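Local coordinates for hypothetical multiheme protein (PDB 4QO5), which carries eight c-type hemes on a membrane-associated chain and probably conducts electrons along them, its exact role being unassigned, at residues P282-N294 with I301-W313. Residues are numbered along the deposited sequence; the frame is centred on the assembly and turned at random.
Sequences PTCATCHMSLLVN and IAERTHNVDTRLW. With HEC (heme c), chain F.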
loop_
_atom_site.group_PDB
_atom_site.type_symbol
_atom_site.label_atom_id
_atom_site.label_comp_id
_atom_site.label_asym_id
_atom_site.label_seq_id
_atom_site.Cartn_x
_atom_site.Cartn_y
_atom_site.Cartn_z
ATOM N N PRO A 282 14.691 13.594 -2.348
ATOM C CA PRO A 282 13.985 14.352 -1.301
ATOM C C PRO A 282 12.876 13.550 -0.612
ATOM O O PRO A 282 12.180 12.765 -1.265
ATOM C CB PRO A 282 13.364 15.499 -2.089
ATOM C CG PRO A 282 13.076 14.874 -3.448
ATOM C CD PRO A 282 14.198 13.915 -3.700
ATOM N N THR A 283 12.734 13.738 0.697
ATOM C CA THR A 283 11.585 13.236 1.433
ATOM C C THR A 283 10.626 14.376 1.747
ATOM O O THR A 283 10.879 15.532 1.387
ATOM C CB THR A 283 11.995 12.627 2.786
ATOM O OG1 THR A 283 12.580 13.646 3.618
ATOM C CG2 THR A 283 12.980 11.485 2.590
ATOM N N CYS A 284 9.545 14.050 2.451
ATOM C CA CYS A 284 8.560 15.061 2.844
ATOM C C CYS A 284 9.230 16.254 3.502
ATOM O O CYS A 284 8.978 17.395 3.125
ATOM C CB CYS A 284 7.566 14.489 3.838
ATOM S SG CYS A 284 7.234 12.742 3.645
ATOM N N ALA A 285 10.083 15.994 4.486
ATOM C CA ALA A 285 10.733 17.091 5.221
ATOM C C ALA A 285 11.584 17.967 4.299
ATOM O O ALA A 285 11.614 19.186 4.453
ATOM C CB ALA A 285 11.579 16.557 6.351
ATOM N N THR A 286 12.272 17.345 3.341
ATOM C CA THR A 286 13.142 18.089 2.418
ATOM C C THR A 286 12.406 19.249 1.779
ATOM O O THR A 286 12.898 20.382 1.752
ATOM C CB THR A 286 13.688 17.191 1.267
ATOM O OG1 THR A 286 14.332 16.023 1.809
ATOM C CG2 THR A 286 14.674 17.986 0.418
ATOM N N CYS A 287 11.193 18.985 1.313
ATOM C CA CYS A 287 10.476 20.007 0.573
ATOM C C CYS A 287 9.565 20.856 1.443
ATOM O O CYS A 287 9.199 21.960 1.053
ATOM C CB CYS A 287 9.684 19.368 -0.550
ATOM S SG CYS A 287 10.801 18.560 -1.736
ATOM N N HIS A 288 9.214 20.339 2.617
ATOM C CA HIS A 288 8.192 20.972 3.446
ATOM C C HIS A 288 8.628 21.657 4.719
ATOM O O HIS A 288 7.899 22.517 5.206
ATOM C CB HIS A 288 7.103 19.958 3.788
ATOM C CG HIS A 288 6.215 19.676 2.633
ATOM N ND1 HIS A 288 5.338 20.614 2.135
ATOM C CD2 HIS A 288 6.131 18.601 1.814
ATOM C CE1 HIS A 288 4.720 20.118 1.081
ATOM N NE2 HIS A 288 5.164 18.890 0.888
ATOM N N MET A 289 9.797 21.304 5.253
ATOM C CA MET A 289 10.144 21.737 6.608
ATOM C C MET A 289 11.619 22.007 6.855
ATOM O O MET A 289 11.967 22.876 7.653
ATOM C CB MET A 289 9.679 20.685 7.645
ATOM C CG MET A 289 8.166 20.501 7.689
ATOM S SD MET A 289 7.590 19.493 9.064
ATOM C CE MET A 289 7.687 20.673 10.429
ATOM N N SER A 290 12.486 21.265 6.186
ATOM C CA SER A 290 13.897 21.195 6.597
ATOM C C SER A 290 14.712 22.469 6.366
ATOM O O SER A 290 14.470 23.201 5.420
ATOM C CB SER A 290 14.588 20.060 5.846
ATOM O OG SER A 290 14.065 18.807 6.250
ATOM N N LEU A 291 15.712 22.684 7.215
ATOM C CA LEU A 291 16.798 23.604 6.899
ATOM C C LEU A 291 17.661 22.942 5.824
ATOM O O LEU A 291 18.146 21.827 6.010
ATOM C CB LEU A 291 17.648 23.859 8.137
ATOM C CG LEU A 291 19.003 24.545 7.950
ATOM C CD1 LEU A 291 18.854 25.950 7.321
ATOM C CD2 LEU A 291 19.722 24.637 9.301
ATOM N N LEU A 292 17.825 23.615 4.694
ATOM C CA LEU A 292 18.641 23.095 3.594
ATOM C C LEU A 292 19.767 24.076 3.294
ATOM O O LEU A 292 19.527 25.276 3.139
ATOM C CB LEU A 292 17.792 22.891 2.341
ATOM C CG LEU A 292 16.643 21.873 2.407
ATOM C CD1 LEU A 292 15.991 21.775 1.023
ATOM C CD2 LEU A 292 17.052 20.461 2.934
ATOM N N VAL A 293 20.996 23.570 3.245
ATOM C CA VAL A 293 22.171 24.413 3.031
ATOM C C VAL A 293 23.016 23.869 1.875
ATOM O O VAL A 293 23.236 22.650 1.768
ATOM C CB VAL A 293 23.031 24.502 4.318
ATOM C CG1 VAL A 293 24.252 25.384 4.104
ATOM C CG2 VAL A 293 22.207 25.065 5.467
ATOM N N ASN A 294 23.482 24.763 1.002
ATOM C CA ASN A 294 24.332 24.338 -0.108
ATOM C C ASN A 294 25.686 23.843 0.416
ATOM O O ASN A 294 26.366 24.557 1.150
ATOM C CB ASN A 294 24.519 25.486 -1.097
ATOM C CG ASN A 294 25.257 25.061 -2.348
ATOM O OD1 ASN A 294 26.442 24.725 -2.302
ATOM N ND2 ASN A 294 24.564 25.090 -3.477
ATOM N N ILE A 301 19.518 27.369 1.407
ATOM C CA ILE A 301 18.564 27.128 0.336
ATOM C C ILE A 301 17.136 27.287 0.839
ATOM O O ILE A 301 16.263 27.817 0.145
ATOM C CB ILE A 301 18.768 25.708 -0.238
ATOM C CG1 ILE A 301 20.126 25.615 -0.943
ATOM C CG2 ILE A 301 17.615 25.313 -1.176
ATOM C CD1 ILE A 301 20.538 24.160 -1.260
ATOM N N ALA A 302 16.892 26.824 2.060
ATOM C CA ALA A 302 15.578 26.968 2.665
ATOM C C ALA A 302 15.772 27.016 4.167
ATOM O O ALA A 302 16.506 26.197 4.717
ATOM C CB ALA A 302 14.680 25.784 2.293
ATOM N N GLU A 303 15.132 27.981 4.820
ATOM C CA GLU A 303 15.126 28.034 6.280
ATOM C C GLU A 303 14.160 27.001 6.855
ATOM O O GLU A 303 13.065 26.778 6.320
ATOM C CB GLU A 303 14.746 29.444 6.760
ATOM C CG GLU A 303 15.737 30.519 6.352
ATOM C CD GLU A 303 17.017 30.519 7.193
ATOM O OE1 GLU A 303 17.074 29.810 8.225
ATOM O OE2 GLU A 303 17.968 31.246 6.824
ATOM N N ARG A 304 14.555 26.368 7.951
ATOM C CA ARG A 304 13.668 25.418 8.614
ATOM C C ARG A 304 12.364 26.096 9.016
ATOM O O ARG A 304 12.354 27.279 9.433
ATOM C CB ARG A 304 14.334 24.837 9.850
ATOM C CG ARG A 304 13.587 23.632 10.440
ATOM C CD ARG A 304 14.214 23.209 11.740
ATOM N NE ARG A 304 15.571 22.702 11.561
ATOM C CZ ARG A 304 16.665 23.280 12.045
ATOM N NH1 ARG A 304 16.585 24.435 12.706
ATOM N NH2 ARG A 304 17.846 22.706 11.843
ATOM N N THR A 305 11.259 25.373 8.875
ATOM C CA THR A 305 9.995 25.868 9.422
ATOM C C THR A 305 9.175 24.787 10.125
ATOM O O THR A 305 9.053 23.670 9.620
ATOM C CB THR A 305 9.118 26.534 8.341
ATOM O OG1 THR A 305 7.956 27.102 8.955
ATOM C CG2 THR A 305 8.684 25.530 7.279
ATOM N N HIS A 306 8.612 25.138 11.284
ATOM C CA HIS A 306 7.634 24.274 11.951
ATOM C C HIS A 306 6.229 24.781 11.717
ATOM O O HIS A 306 5.280 24.360 12.360
ATOM C CB HIS A 306 7.918 24.135 13.443
ATOM C CG HIS A 306 8.873 23.032 13.752
ATOM N ND1 HIS A 306 10.238 23.170 13.606
ATOM C CD2 HIS A 306 8.661 21.757 14.151
ATOM C CE1 HIS A 306 10.829 22.037 13.931
ATOM N NE2 HIS A 306 9.896 21.172 14.271
ATOM N N ASN A 307 6.111 25.724 10.795
ATOM C CA ASN A 307 4.795 26.126 10.318
ATOM C C ASN A 307 4.767 25.766 8.857
ATOM O O ASN A 307 5.216 26.557 8.018
ATOM C CB ASN A 307 4.615 27.629 10.472
ATOM C CG ASN A 307 3.229 28.094 10.037
ATOM O OD1 ASN A 307 2.465 27.335 9.437
ATOM N ND2 ASN A 307 2.913 29.336 10.323
ATOM N N VAL A 308 4.247 24.581 8.546
ATOM C CA VAL A 308 4.322 24.090 7.168
ATOM C C VAL A 308 3.555 24.956 6.169
ATOM O O VAL A 308 3.884 24.956 4.983
ATOM C CB VAL A 308 3.875 22.627 7.042
ATOM C CG1 VAL A 308 4.749 21.748 7.918
ATOM C CG2 VAL A 308 2.429 22.487 7.440
ATOM N N ASP A 309 2.544 25.684 6.643
ATOM C CA ASP A 309 1.752 26.573 5.788
ATOM C C ASP A 309 2.624 27.557 5.002
ATOM O O ASP A 309 2.293 27.933 3.869
ATOM C CB ASP A 309 0.769 27.419 6.623
ATOM C CG ASP A 309 -0.074 26.589 7.581
ATOM O OD1 ASP A 309 -0.665 27.194 8.504
ATOM O OD2 ASP A 309 -0.142 25.350 7.419
ATOM N N THR A 310 3.723 27.994 5.615
ATOM C CA THR A 310 4.534 29.069 5.056
ATOM C C THR A 310 5.182 28.722 3.719
ATOM O O THR A 310 5.667 29.605 3.018
ATOM C CB THR A 310 5.632 29.545 6.027
ATOM O OG1 THR A 310 6.588 28.499 6.226
ATOM C CG2 THR A 310 5.026 29.936 7.350
ATOM N N ARG A 311 5.190 27.442 3.376
ATOM C CA ARG A 311 5.785 26.993 2.125
ATOM C C ARG A 311 4.773 26.762 1.006
ATOM O O ARG A 311 5.156 26.610 -0.155
ATOM C CB ARG A 311 6.603 25.732 2.359
ATOM C CG ARG A 311 7.756 25.981 3.287
ATOM C CD ARG A 311 8.908 25.139 2.910
ATOM N NE ARG A 311 10.043 25.351 3.784
ATOM C CZ ARG A 311 11.087 24.545 3.804
ATOM N NH1 ARG A 311 11.113 23.496 2.985
ATOM N NH2 ARG A 311 12.091 24.769 4.641
ATOM N N LEU A 312 3.488 26.777 1.353
ATOM C CA LEU A 312 2.429 26.438 0.408
ATOM C C LEU A 312 1.785 27.677 -0.204
ATOM O O LEU A 312 1.448 28.625 0.519
ATOM C CB LEU A 312 1.362 25.599 1.115
ATOM C CG LEU A 312 1.874 24.413 1.930
ATOM C CD1 LEU A 312 0.743 23.824 2.791
ATOM C CD2 LEU A 312 2.477 23.340 1.024
ATOM N N TRP A 313 1.603 27.685 -1.524
ATOM C CA TRP A 313 0.948 28.841 -2.150
ATOM C C TRP A 313 -0.524 28.552 -2.437
ATOM O O TRP A 313 -1.346 29.457 -2.492
ATOM C CB TRP A 313 1.670 29.296 -3.437
ATOM C CG TRP A 313 1.961 28.213 -4.490
ATOM C CD1 TRP A 313 1.279 28.005 -5.668
ATOM C CD2 TRP A 313 3.028 27.245 -4.472
ATOM N NE1 TRP A 313 1.849 26.962 -6.366
ATOM C CE2 TRP A 313 2.919 26.478 -5.657
ATOM C CE3 TRP A 313 4.053 26.947 -3.568
ATOM C CZ2 TRP A 313 3.803 25.433 -5.958
ATOM C CZ3 TRP A 313 4.935 25.914 -3.871
ATOM C CH2 TRP A 313 4.802 25.167 -5.061
HETATM FE FE HEC F . 9.920 19.171 15.065
HETATM C CHA HEC F . 13.180 18.933 13.925
HETATM C CHB HEC F . 10.989 20.410 18.043
HETATM C CHC HEC F . 6.638 19.459 16.153
HETATM C CHD HEC F . 8.795 17.966 12.093
HETATM N NA HEC F . 11.714 19.532 15.789
HETATM C C1A HEC F . 12.946 19.450 15.180
HETATM C C2A HEC F . 13.957 19.940 16.076
HETATM C C3A HEC F . 13.345 20.354 17.183
HETATM C C4A HEC F . 11.918 20.129 17.047
HETATM C CMA HEC F . 14.028 20.962 18.415
HETATM C CAA HEC F . 15.472 19.992 15.791
HETATM C CBA HEC F . 15.769 21.093 14.762
HETATM C CGA HEC F . 15.523 22.439 15.398
HETATM O O1A HEC F . 16.351 22.864 16.244
HETATM O O2A HEC F . 14.503 23.083 15.060
HETATM N NB HEC F . 9.045 19.755 16.758
HETATM C C1B HEC F . 9.630 20.344 17.854
HETATM C C2B HEC F . 8.575 20.820 18.730
HETATM C C3B HEC F . 7.410 20.576 18.091
HETATM C C4B HEC F . 7.684 19.876 16.906
HETATM C CMB HEC F . 8.845 21.635 20.020
HETATM C CAB HEC F . 5.898 20.860 18.226
HETATM C CBB HEC F . 5.653 22.337 18.700
HETATM N NC HEC F . 8.111 18.856 14.359
HETATM C C1C HEC F . 6.855 18.932 14.903
HETATM C C2C HEC F . 5.908 18.175 14.122
HETATM C C3C HEC F . 6.533 18.067 12.939
HETATM C C4C HEC F . 7.923 18.273 13.110
HETATM C CMC HEC F . 4.385 18.384 14.326
HETATM C CAC HEC F . 6.139 17.583 11.545
HETATM C CBC HEC F . 4.767 18.105 11.025
HETATM N ND HEC F . 10.826 18.532 13.306
HETATM C C1D HEC F . 10.148 18.104 12.181
HETATM C C2D HEC F . 11.080 17.848 11.127
HETATM C C3D HEC F . 12.452 18.124 11.716
HETATM C C4D HEC F . 12.188 18.578 13.063
HETATM C CMD HEC F . 10.759 17.342 9.703
HETATM C CAD HEC F . 13.816 18.063 11.011
HETATM C CBD HEC F . 13.996 19.507 10.515
HETATM C CGD HEC F . 15.096 19.671 9.505
HETATM O O1D HEC F . 15.720 20.768 9.481
HETATM O O2D HEC F . 15.350 18.732 8.711
HETATM O O HOH W 1 5.389 22.812 3.914
#
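Arg-311 reaches across to the C-terminal end of helix 284-288 and lays its guanidinium among backbone carbonyls. NH1 bonds to Cys-287 O at 3.1 Å and NH2 to Ser-290 O at 3.0 Å, both acceptors near the guanidinium plane, though NH1 stands above the Cys-287 carbonyl plane (C=O...N angle 94°); NH2 also bonds to Glu-303 O of its own segment, while Met-289 N sits over one face. The bend at chi2 (-146°) in an otherwise extended chain brings the group there. With an alanine in place of this arginine, the three carbonyls would probably lose their shared donor group, and one tie between the helix end and residues 301-313 would go. Beside it, Met-289 packs tightly: CG meets Val-308 CG1 at 3.6 Å, and the bend at chi3 brings CE over the ring face of His-306. Thr-305 N bonds to Met-289 O at 2.9 Å, and a classic beta bulge pairs Ile-301 and Ala-302 with Leu-292, whose O accepts both amides. Toward exposed Glu-303 the contact thins: its OE1 lies 4.3 Å from Leu-291 CD1. Leu-291 CB lies over one guanidinium face of partly exposed Arg-304, whose NE shares heme propionate O1D with Leu-291 N. His-288 (with Met-486) and His-306 (with His-219) ligate the irons of different hemes; the bonds between the segments are consistent with holding these hemes in fixed relation, as electron transfer would require.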